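Local structure of putative alpha-L-fucosidase (Bacteroides thetaiotaomicron, 3EYP) at residues 308-311 against 312-316; 61-65 against 66-70; 26-30 against 31-35; 259-262 against 263-267. The protein is a putative alpha-L-fucosidase of glycoside hydrolase family 29 that probably hydrolyses terminal alpha-L-fucose residues from glycans. All coordinates share one frame; numbering follows the deposited sequence. Where two conformers were deposited one is given.

How the contacts relate
All four contacts belong to the barrel domain and make two touching pairs, joined by a salt bridge and an apolar contact. Contacts 1 and 2 have centres about 9 Å apart and meet where Ser309 OG lies 2.6 Å from Thr62 OG1, probably hydrogen-bonded. Contacts 3 and 4, about 10 Å apart between centres, pack His27 CB against Trp262 O at 3.1 Å. Between the pairs, Asp308 OD2 meets Arg259 NE at 2.7 Å, and Leu63 CD1 reaches Phe26 CZ at 4.0 Å. His27 NE2 hydrogen-bonds a glycerol, probably from the crystallisation liquor, and a glycerol lies about 3 Å from the Trp262 side chain, consistent with a sugar pocket there.

Contact 1. Residues 308-311 against 312-316; sequences DSLH and AALLK
Leu310 and Leu314 meet one turn apart on helix 306-323, which follows barrel strand 291-295; the contact is a local i to i+4 packing laid over regular helical hydrogen bonding. The peptide ladder sets the spacing. Leu314 N donates to Leu310 O at 2.8 Å, the donor nitrogen lying nearly along the C=O axis. Its neighbours, Ala313 N to Ser309 O at 2.9 Å and Leu315 N to His311 O at 2.9 Å, come in tilted from the carbonyl planes by 28° and 31°. Ala312 N to Asp308 O is longer, 3.3 Å, yet straight.

The two leucines reach each other through different first torsions. Leu310 carries CG opposite its backbone N (chi1 179°), which brings the end of the side chain round toward the next turn. Leu314, with CG opposite its carbonyl carbon, extends CD1 to 3.8 Å from Leu310 CG and lays its own CG 3.3 Å from Leu310 O; it also touches Val275 of helix 275-283. With an alanine at Leu314, Leu310 would probably lose its apolar neighbour on the next turn, and a gap would be likely to open beside Val275. Helix 275-283 packs alongside, meeting His311 and Leu315 through Leu278, and Lys273 O takes the bond from His311 ND1. Such side-by-side helices form the outer layer of a TIM-type (beta/alpha) barrel.

Contact 2. Residues 61-65 against 66-70; sequences QTLKA and AGIPA
Leu63 and Ile68 both turn their first branch opposite the carbonyl carbon, CG at chi1 -59° and CG1 at -62°, and this brings Leu63 CD2 within 3.9 Å of Ile68 CD1. The two side chains pass each other at a slant, and further back Leu63 CB sits 4.1 Å from Ile68 CB, so the pair meets at the branch ends and again at the CB atoms. Both also rest on Ala24 of strand 22-26.

The chain reversal beneath them makes this possible. Ile68 N reaches back to Leu63 O, 2.9 Å and fairly straight, tilted only moderately from the carbonyl plane. Gly67 N donates to Lys64 O at 3.1 Å from well above that carbonyl's plane. A weak bond from Ala66 N makes Leu63 O a shared acceptor. Gly67 takes a positive phi of 65°, easily adopted without a side chain, and Ala66 tucks CB against Thr62 O at 3.3 Å.

The two bonds back into the last turn, with Gly67 at positive phi, make a Schellman motif, and the Leu63-Ile68 contact is the apolar pairing that often accompanies it. Here it ends helix 56-65 and leads into strand 70-76, completing a beta-alpha-beta crossover of the barrel from strand 22-26.

Contact 3. Residues 26-30 against 31-35; sequences FHFGI and NTFEE
Phe33 presents the edge of its ring to the backbone of 26-30: Gly29 O lies in the ring plane, 3.4 Å from CD2. The same ring also meets Phe28, CE2 to CE1 at 4.1 Å, the two side chains crossing at a slant. Phe49 meets both rings at steep angles, making a small aromatic cluster. Phe28 gets there because its CG stands opposite the backbone N (chi1 -179°), which carries the ring back over the following turn until CD1 comes 3.7 Å from Thr32 OG1.

This loop leaves the carboxyl end of strand 22-26, the rim of the TIM-type barrel where the active site of family 29 enzymes lies. His27, next after the strand, hydrogen-bonds a glycerol, probably from the crystallisation liquor, through NE2. Beyond it the chain folds into overlapping i to i+3 turns. Thr32 N donates to Gly29 O at 3.2 Å and Phe33 N to Ile30 O at 2.9 Å, both from above the carbonyl plane, by 56° and 53°.

Thr32 ties the turn to its approach from the other direction. Its OG1 accepts a long but straight bond from Gly29 N, 3.3 Å, and donates a hydrogen bond to a water at 2.9 Å. That water in turn donates to His27 O, 2.7 Å away, and links the threonine to the residue that meets the glycerol.

Contact 4. Residues 259-262 against 263-267; sequences RPSW and FYHAE
Arg259 meets Tyr264 and His265 by two kinds of contact at once. The polar one is partly direct and partly through water. NH1 lies 3.3 Å from His265 O, which sits at the edge of the guanidinium in its plane, but the bond is bent (120°) and weak. A water adds a second, indirect link: it accepts from NH1 and from His265 N, the latter at 2.9 Å, and donates to Phe263 O, also at 2.9 Å, so three polar groups of the loop converge on one point.

The flat groups supply the second kind. Tyr264 brings its CD1-CE1 side over one face of the guanidinium, CE1 being 3.4 Å from NH2, with the two planes 41° apart, a tilted overlap rather than a parallel stack. An extended chain from CG to NE carries the arginine that far, where NE and NH2 also pair with Asp308 and Asp269. A leucine in place of Arg259 would probably leave both carboxylates without their mate and Tyr264 without the guanidinium it rests against.

Van der Waals contacts complete the turn. Ser261 CB approaches the edge of the His265 ring, 3.7 Å from CD2, while the serine OG bonds Glu268 and the histidine NE2 bonds Asn38. Trp262 CB touches Phe263 CD2 at 4.2 Å.

The loop leaves the carboxyl end of barrel strand 253-257, the rim that holds the active site in family 29, and a glycerol close to Trp262 probably marks a pocket. It runs on to helix 275-283: Trp262 rests against that strand, and Arg259 ties the loop to the start of helix 306-323.

Contact 1. Residues 308-311 against 312-316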
loop_
_atom_site.group_PDB
_atom_site.type_symbol
_atom_site.label_atom_id
_atom_site.label_comp_id
_atom_site.label_asym_id
_atom_site.label_seq_id
_atom_site.Cartn_x
_atom_site.Cartn_y
_atom_site.Cartn_z
ATOM N N ASP A 308 6.333 7.518 16.973
ATOM C CA ASP A 308 5.724 7.036 15.745
ATOM C C ASP A 308 6.131 7.958 14.619
ATOM O O ASP A 308 6.519 7.554 13.517
ATOM C CB ASP A 308 4.177 7.069 15.856
ATOM C CG ASP A 308 3.630 6.276 17.056
ATOM O OD1 ASP A 308 4.284 6.287 18.101
ATOM O OD2 ASP A 308 2.520 5.665 16.968
ATOM N N SER A 309 5.976 9.233 14.914
ATOM C CA SER A 309 6.288 10.292 13.956
ATOM C C SER A 309 7.779 10.327 13.559
ATOM O O SER A 309 8.149 10.523 12.353
ATOM C CB SER A 309 5.844 11.667 14.464
ATOM O OG SER A 309 4.430 11.805 14.521
ATOM N N LEU A 310 8.608 10.133 14.571
ATOM C CA LEU A 310 10.081 10.164 14.410
ATOM C C LEU A 310 10.550 9.055 13.467
ATOM O O LEU A 310 11.297 9.274 12.526
ATOM C CB LEU A 310 10.765 9.942 15.763
ATOM C CG LEU A 310 12.300 9.930 15.733
ATOM C CD1 LEU A 310 12.797 11.259 15.211
ATOM C CD2 LEU A 310 12.825 9.581 17.116
ATOM N N HIS A 311 10.133 7.839 13.793
ATOM C CA HIS A 311 10.541 6.662 13.054
ATOM C C HIS A 311 10.137 6.676 11.585
ATOM O O HIS A 311 10.895 6.261 10.753
ATOM C CB HIS A 311 10.069 5.383 13.766
ATOM C CG HIS A 311 10.793 5.135 15.061
ATOM N ND1 HIS A 311 10.712 3.957 15.758
ATOM C CD2 HIS A 311 11.580 5.956 15.802
ATOM C CE1 HIS A 311 11.430 4.054 16.867
ATOM N NE2 HIS A 311 11.956 5.265 16.927
ATOM N N ALA A 312 8.897 7.103 11.330
ATOM C CA ALA A 312 8.382 7.393 10.000
ATOM C C ALA A 312 9.178 8.471 9.264
ATOM O O ALA A 312 9.477 8.363 8.050
ATOM C CB ALA A 312 6.875 7.801 10.063
ATOM N N ALA A 313 9.513 9.523 9.986
ATOM C CA ALA A 313 10.348 10.603 9.380
ATOM C C ALA A 313 11.760 10.089 8.998
ATOM O O ALA A 313 12.279 10.376 7.932
ATOM C CB ALA A 313 10.442 11.869 10.313
ATOM N N LEU A 314 12.353 9.319 9.887
ATOM C CA LEU A 314 13.694 8.753 9.655
ATOM C C LEU A 314 13.654 7.725 8.505
ATOM O O LEU A 314 14.559 7.645 7.697
ATOM C CB LEU A 314 14.255 8.115 10.931
ATOM C CG LEU A 314 14.517 9.089 12.096
ATOM C CD1 LEU A 314 14.922 8.374 13.416
ATOM C CD2 LEU A 314 15.529 10.157 11.658
ATOM N N LEU A 315 12.602 6.918 8.445
ATOM C CA LEU A 315 12.463 5.988 7.307
ATOM C C LEU A 315 12.494 6.778 6.002
ATOM O O LEU A 315 13.107 6.367 5.015
ATOM C CB LEU A 315 11.192 5.148 7.429
ATOM C CG LEU A 315 10.768 4.241 6.262
ATOM C CD1 LEU A 315 11.733 3.118 5.998
ATOM C CD2 LEU A 315 9.357 3.750 6.539
ATOM N N LYS A 316 11.847 7.917 5.990
ATOM C CA LYS A 316 11.730 8.710 4.724
ATOM C C LYS A 316 13.119 9.228 4.317
ATOM O O LYS A 316 13.547 9.142 3.148
ATOM C CB LYS A 316 10.761 9.887 4.882
ATOM C CG LYS A 316 10.861 10.936 3.817
ATOM C CD LYS A 316 10.495 10.370 2.456
ATOM C CE LYS A 316 10.335 11.455 1.377
ATOM N NZ LYS A 316 10.164 10.717 0.053
#

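Contact 2. Residues 61-65 against 66-70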
loop_
_atom_site.group_PDB
_atom_site.type_symbol
_atom_site.label_atom_id
_atom_site.label_comp_id
_atom_site.label_asym_id
_atom_site.label_seq_id
_atom_site.Cartn_x
_atom_site.Cartn_y
_atom_site.Cartn_z
ATOM N N GLN A 61 1.067 16.720 9.448
ATOM C CA GLN A 61 2.516 17.118 9.520
ATOM C C GLN A 61 3.395 15.886 9.658
ATOM O O GLN A 61 4.476 15.757 9.062
ATOM C CB GLN A 61 2.743 18.097 10.670
ATOM C CG GLN A 61 2.122 19.450 10.430
ATOM C CD GLN A 61 1.708 20.181 11.705
ATOM O OE1 GLN A 61 2.263 19.953 12.777
ATOM N NE2 GLN A 61 0.723 21.094 11.575
ATOM N N THR A 62 2.871 14.922 10.393
ATOM C CA THR A 62 3.529 13.606 10.490
ATOM C C THR A 62 3.737 12.983 9.083
ATOM O O THR A 62 4.815 12.510 8.730
ATOM C CB THR A 62 2.782 12.660 11.458
ATOM O OG1 THR A 62 2.948 13.158 12.805
ATOM C CG2 THR A 62 3.336 11.197 11.413
ATOM N N LEU A 63 2.675 13.002 8.315
ATOM C CA LEU A 63 2.672 12.424 6.984
ATOM C C LEU A 63 3.549 13.192 6.048
ATOM O O LEU A 63 4.194 12.599 5.192
ATOM C CB LEU A 63 1.278 12.337 6.389
ATOM C CG LEU A 63 0.286 11.501 7.197
ATOM C CD1 LEU A 63 -0.965 11.251 6.395
ATOM C CD2 LEU A 63 0.901 10.154 7.786
ATOM N N LYS A 64 3.544 14.516 6.160
ATOM C CA LYS A 64 4.410 15.318 5.286
ATOM C C LYS A 64 5.863 14.915 5.514
ATOM O O LYS A 64 6.595 14.606 4.577
ATOM C CB LYS A 64 4.245 16.818 5.529
ATOM C CG LYS A 64 2.968 17.302 5.034
ATOM C CD LYS A 64 2.962 17.446 3.524
ATOM C CE LYS A 64 1.670 18.081 3.045
ATOM N NZ LYS A 64 1.695 18.210 1.564
ATOM N N ALA A 65 6.263 14.899 6.775
ATOM C CA ALA A 65 7.649 14.596 7.118
ATOM C C ALA A 65 8.002 13.186 6.719
ATOM O O ALA A 65 9.190 12.817 6.630
ATOM C CB ALA A 65 7.945 14.774 8.598
ATOM N N ALA A 66 6.976 12.380 6.539
ATOM C CA ALA A 66 7.212 10.971 6.289
ATOM C C ALA A 66 7.094 10.591 4.848
ATOM O O ALA A 66 7.276 9.441 4.508
ATOM C CB ALA A 66 6.341 10.119 7.123
ATOM N N GLY A 67 6.822 11.591 4.035
ATOM C CA GLY A 67 6.607 11.439 2.600
ATOM C C GLY A 67 5.388 10.647 2.171
ATOM O O GLY A 67 5.394 10.048 1.092
ATOM N N ILE A 68 4.361 10.631 3.016
ATOM C CA ILE A 68 3.109 9.839 2.781
ATOM C C ILE A 68 2.016 10.686 2.132
ATOM O O ILE A 68 1.592 11.694 2.725
ATOM C CB ILE A 68 2.573 9.168 4.119
ATOM C CG1 ILE A 68 3.604 8.167 4.676
ATOM C CG2 ILE A 68 1.172 8.433 3.911
ATOM C CD1 ILE A 68 3.357 7.644 6.182
ATOM N N PRO A 69 1.557 10.311 0.925
ATOM C CA PRO A 69 0.695 11.206 0.131
ATOM C C PRO A 69 -0.788 11.034 0.357
ATOM O O PRO A 69 -1.622 11.785 -0.189
ATOM C CB PRO A 69 1.035 10.787 -1.297
ATOM C CG PRO A 69 1.357 9.282 -1.110
ATOM C CD PRO A 69 2.076 9.195 0.104
ATOM N N ALA A 70 -1.119 10.042 1.191
ATOM C CA ALA A 70 -2.530 9.622 1.347
ATOM C C ALA A 70 -2.790 8.994 2.738
ATOM O O ALA A 70 -1.873 8.513 3.413
ATOM C CB ALA A 70 -2.983 8.700 0.191
#

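Contact 3. Residues 26-30 against 31-35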
loop_
_atom_site.group_PDB
_atom_site.type_symbol
_atom_site.label_atom_id
_atom_site.label_comp_id
_atom_site.label_asym_id
_atom_site.label_seq_id
_atom_site.Cartn_x
_atom_site.Cartn_y
_atom_site.Cartn_z
ATOM N N PHE A 26 -5.198 5.533 10.154
ATOM C CA PHE A 26 -5.428 6.225 11.423
ATOM C C PHE A 26 -6.562 5.520 12.116
ATOM O O PHE A 26 -7.742 5.763 11.823
ATOM C CB PHE A 26 -5.806 7.698 11.245
ATOM C CG PHE A 26 -4.679 8.574 10.745
ATOM C CD1 PHE A 26 -3.485 8.589 11.373
ATOM C CD2 PHE A 26 -4.866 9.393 9.645
ATOM C CE1 PHE A 26 -2.467 9.365 10.926
ATOM C CE2 PHE A 26 -3.840 10.189 9.188
ATOM C CZ PHE A 26 -2.641 10.158 9.802
ATOM N N HIS A 27 -6.196 4.603 13.005
ATOM C CA HIS A 27 -7.151 3.861 13.806
ATOM C C HIS A 27 -7.414 4.649 15.110
ATOM O O HIS A 27 -6.552 4.759 15.974
ATOM C CB HIS A 27 -6.662 2.461 14.180
ATOM C CG HIS A 27 -6.926 1.432 13.136
ATOM N ND1 HIS A 27 -6.273 1.445 11.925
ATOM C CD2 HIS A 27 -7.803 0.389 13.090
ATOM C CE1 HIS A 27 -6.731 0.450 11.178
ATOM N NE2 HIS A 27 -7.649 -0.214 11.858
ATOM N N PHE A 28 -8.608 5.212 15.148
ATOM C CA PHE A 28 -9.046 6.127 16.211
ATOM C C PHE A 28 -10.557 6.024 16.372
ATOM O O PHE A 28 -11.340 5.933 15.396
ATOM C CB PHE A 28 -8.623 7.537 15.840
ATOM C CG PHE A 28 -8.981 8.620 16.852
ATOM C CD1 PHE A 28 -8.363 8.652 18.119
ATOM C CD2 PHE A 28 -9.777 9.686 16.445
ATOM C CE1 PHE A 28 -8.618 9.682 18.994
ATOM C CE2 PHE A 28 -10.067 10.746 17.328
ATOM C CZ PHE A 28 -9.509 10.754 18.591
ATOM N N GLY A 29 -10.947 6.022 17.615
ATOM C CA GLY A 29 -12.358 5.991 17.941
ATOM C C GLY A 29 -12.627 5.764 19.403
ATOM O O GLY A 29 -11.835 6.085 20.272
ATOM N N ILE A 30 -13.775 5.153 19.653
ATOM C CA ILE A 30 -14.215 4.956 21.031
ATOM C C ILE A 30 -13.283 3.959 21.750
ATOM O O ILE A 30 -13.021 4.072 22.943
ATOM C CB ILE A 30 -15.747 4.551 21.097
ATOM C CG1 ILE A 30 -16.265 4.683 22.530
ATOM C CG2 ILE A 30 -16.001 3.157 20.502
ATOM C CD1 ILE A 30 -17.791 4.767 22.529
ATOM N N ASN A 31 -12.766 2.998 21.008
ATOM C CA ASN A 31 -11.830 2.016 21.622
ATOM C C ASN A 31 -10.646 2.672 22.355
ATOM O O ASN A 31 -10.128 2.183 23.363
ATOM C CB ASN A 31 -11.208 1.040 20.599
ATOM C CG ASN A 31 -12.176 0.056 19.991
ATOM O OD1 ASN A 31 -13.313 -0.079 20.376
ATOM N ND2 ASN A 31 -11.661 -0.706 19.007
ATOM N N THR A 32 -10.227 3.798 21.812
ATOM C CA THR A 32 -9.081 4.530 22.260
ATOM C C THR A 32 -9.293 5.037 23.694
ATOM O O THR A 32 -8.352 5.282 24.410
ATOM C CB THR A 32 -8.834 5.812 21.395
ATOM O OG1 THR A 32 -8.773 5.461 19.998
ATOM C CG2 THR A 32 -7.541 6.550 21.798
ATOM N N PHE A 33 -10.548 5.174 24.043
ATOM C CA PHE A 33 -10.937 5.785 25.355
ATOM C C PHE A 33 -11.303 4.725 26.353
ATOM O O PHE A 33 -11.606 5.012 27.548
ATOM C CB PHE A 33 -12.020 6.815 25.176
ATOM C CG PHE A 33 -11.521 7.997 24.449
ATOM C CD1 PHE A 33 -10.906 9.008 25.118
ATOM C CD2 PHE A 33 -11.473 7.990 23.056
ATOM C CE1 PHE A 33 -10.344 10.073 24.417
ATOM C CE2 PHE A 33 -10.913 9.039 22.375
ATOM C CZ PHE A 33 -10.341 10.045 23.039
ATOM N N GLU A 34 -11.222 3.490 25.878
ATOM C CA GLU A 34 -11.372 2.324 26.762
ATOM C C GLU A 34 -10.015 1.865 27.165
ATOM O O GLU A 34 -9.021 2.269 26.586
ATOM C CB GLU A 34 -12.113 1.178 26.085
ATOM C CG GLU A 34 -13.579 1.416 25.737
ATOM C CD GLU A 34 -14.370 0.107 25.666
ATOM O OE1 GLU A 34 -14.438 -0.557 24.609
ATOM O OE2 GLU A 34 -14.919 -0.304 26.706
ATOM N N GLU A 35 -9.980 0.990 28.180
ATOM C CA GLU A 35 -8.712 0.473 28.686
ATOM C C GLU A 35 -8.339 -0.828 27.959
ATOM O O GLU A 35 -9.008 -1.845 28.027
ATOM C CB GLU A 35 -8.744 0.286 30.208
ATOM C CG GLU A 35 -9.232 1.496 30.998
ATOM C CD GLU A 35 -8.473 2.810 30.734
ATOM O OE1 GLU A 35 -7.220 2.835 30.767
ATOM O OE2 GLU A 35 -9.150 3.843 30.527
HETATM O O HOH W 1 -6.238 5.080 18.639
#

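Contact 4. Residues 259-262 against 263-267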
loop_
_atom_site.group_PDB
_atom_site.type_symbol
_atom_site.label_atom_id
_atom_site.label_comp_id
_atom_site.label_asym_id
_atom_site.label_seq_id
_atom_site.Cartn_x
_atom_site.Cartn_y
_atom_site.Cartn_z
ATOM N N ARG A 259 2.825 -0.059 15.633
ATOM C CA ARG A 259 2.864 -0.600 17.002
ATOM C C ARG A 259 2.363 -2.054 17.040
ATOM O O ARG A 259 1.939 -2.553 16.029
ATOM C CB ARG A 259 1.990 0.239 17.938
ATOM C CG ARG A 259 2.515 1.646 18.177
ATOM C CD ARG A 259 1.400 2.670 18.561
ATOM N NE ARG A 259 2.023 3.893 19.003
ATOM C CZ ARG A 259 2.148 4.255 20.271
ATOM N NH1 ARG A 259 1.639 3.491 21.223
ATOM N NH2 ARG A 259 2.807 5.372 20.576
ATOM N N PRO A 260 2.437 -2.720 18.202
ATOM C CA PRO A 260 1.926 -4.091 18.273
ATOM C C PRO A 260 0.410 -4.147 18.048
ATOM O O PRO A 260 -0.092 -5.092 17.408
ATOM C CB PRO A 260 2.305 -4.548 19.682
ATOM C CG PRO A 260 3.590 -3.749 20.008
ATOM C CD PRO A 260 3.276 -2.382 19.378
ATOM N N SER A 261 -0.279 -3.081 18.450
ATOM C CA SER A 261 -1.746 -3.024 18.310
ATOM C C SER A 261 -2.158 -1.976 17.290
ATOM O O SER A 261 -1.377 -1.120 16.931
ATOM C CB SER A 261 -2.454 -2.680 19.648
ATOM O OG SER A 261 -2.197 -3.555 20.758
ATOM N N TRP A 262 -3.424 -2.033 16.893
ATOM C CA TRP A 262 -3.955 -1.091 15.880
ATOM C C TRP A 262 -4.451 0.234 16.506
ATOM O O TRP A 262 -4.324 1.292 15.932
ATOM C CB TRP A 262 -5.108 -1.678 15.116
ATOM C CG TRP A 262 -4.652 -2.738 14.188
ATOM C CD1 TRP A 262 -4.680 -4.076 14.421
ATOM C CD2 TRP A 262 -4.118 -2.561 12.873
ATOM N NE1 TRP A 262 -4.198 -4.764 13.303
ATOM C CE2 TRP A 262 -3.837 -3.841 12.355
ATOM C CE3 TRP A 262 -3.807 -1.444 12.095
ATOM C CZ2 TRP A 262 -3.260 -4.032 11.101
ATOM C CZ3 TRP A 262 -3.277 -1.659 10.817
ATOM C CH2 TRP A 262 -3.011 -2.933 10.345
ATOM N N PHE A 263 -5.009 0.119 17.692
ATOM C CA PHE A 263 -5.444 1.281 18.434
ATOM C C PHE A 263 -4.372 1.690 19.434
ATOM O O PHE A 263 -3.470 0.928 19.775
ATOM C CB PHE A 263 -6.809 1.013 19.112
ATOM C CG PHE A 263 -7.936 1.049 18.175
ATOM C CD1 PHE A 263 -8.670 2.213 18.001
ATOM C CD2 PHE A 263 -8.261 -0.080 17.382
ATOM C CE1 PHE A 263 -9.717 2.254 17.130
ATOM C CE2 PHE A 263 -9.299 -0.052 16.509
ATOM C CZ PHE A 263 -10.033 1.106 16.335
ATOM N N TYR A 264 -4.457 2.935 19.886
ATOM C CA TYR A 264 -3.446 3.493 20.821
ATOM C C TYR A 264 -3.528 2.995 22.253
ATOM O O TYR A 264 -4.601 3.025 22.894
ATOM C CB TYR A 264 -3.497 5.044 20.883
ATOM C CG TYR A 264 -2.401 5.607 21.737
ATOM C CD1 TYR A 264 -1.145 5.914 21.184
ATOM C CD2 TYR A 264 -2.598 5.852 23.098
ATOM C CE1 TYR A 264 -0.128 6.421 21.990
ATOM C CE2 TYR A 264 -1.583 6.332 23.886
ATOM C CZ TYR A 264 -0.361 6.633 23.338
ATOM O OH TYR A 264 0.667 7.154 24.129
ATOM N N HIS A 265 -2.355 2.561 22.744
ATOM C CA HIS A 265 -2.153 2.273 24.173
ATOM C C HIS A 265 -0.837 2.864 24.620
ATOM O O HIS A 265 0.195 2.670 24.019
ATOM C CB HIS A 265 -2.238 0.742 24.459
ATOM C CG HIS A 265 -3.338 0.072 23.717
ATOM N ND1 HIS A 265 -4.673 0.302 24.000
ATOM C CD2 HIS A 265 -3.311 -0.742 22.634
ATOM C CE1 HIS A 265 -5.414 -0.365 23.130
ATOM N NE2 HIS A 265 -4.609 -0.979 22.276
ATOM N N ALA A 266 -0.898 3.617 25.701
ATOM C CA ALA A 266 0.280 4.296 26.234
ATOM C C ALA A 266 1.417 3.355 26.501
ATOM O O ALA A 266 2.585 3.674 26.341
ATOM C CB ALA A 266 -0.071 5.138 27.541
ATOM N N GLU A 267 1.060 2.151 26.859
ATOM C CA GLU A 267 2.066 1.151 27.212
ATOM C C GLU A 267 2.857 0.693 25.998
ATOM O O GLU A 267 3.890 0.059 26.118
ATOM C CB GLU A 267 1.419 -0.062 27.886
ATOM C CG GLU A 267 0.778 0.269 29.251
ATOM C CD GLU A 267 -0.689 0.735 29.167
ATOM O OE1 GLU A 267 -1.181 0.999 28.052
ATOM O OE2 GLU A 267 -1.339 0.812 30.242
HETATM O O HOH W 2 -0.709 1.250 20.724
#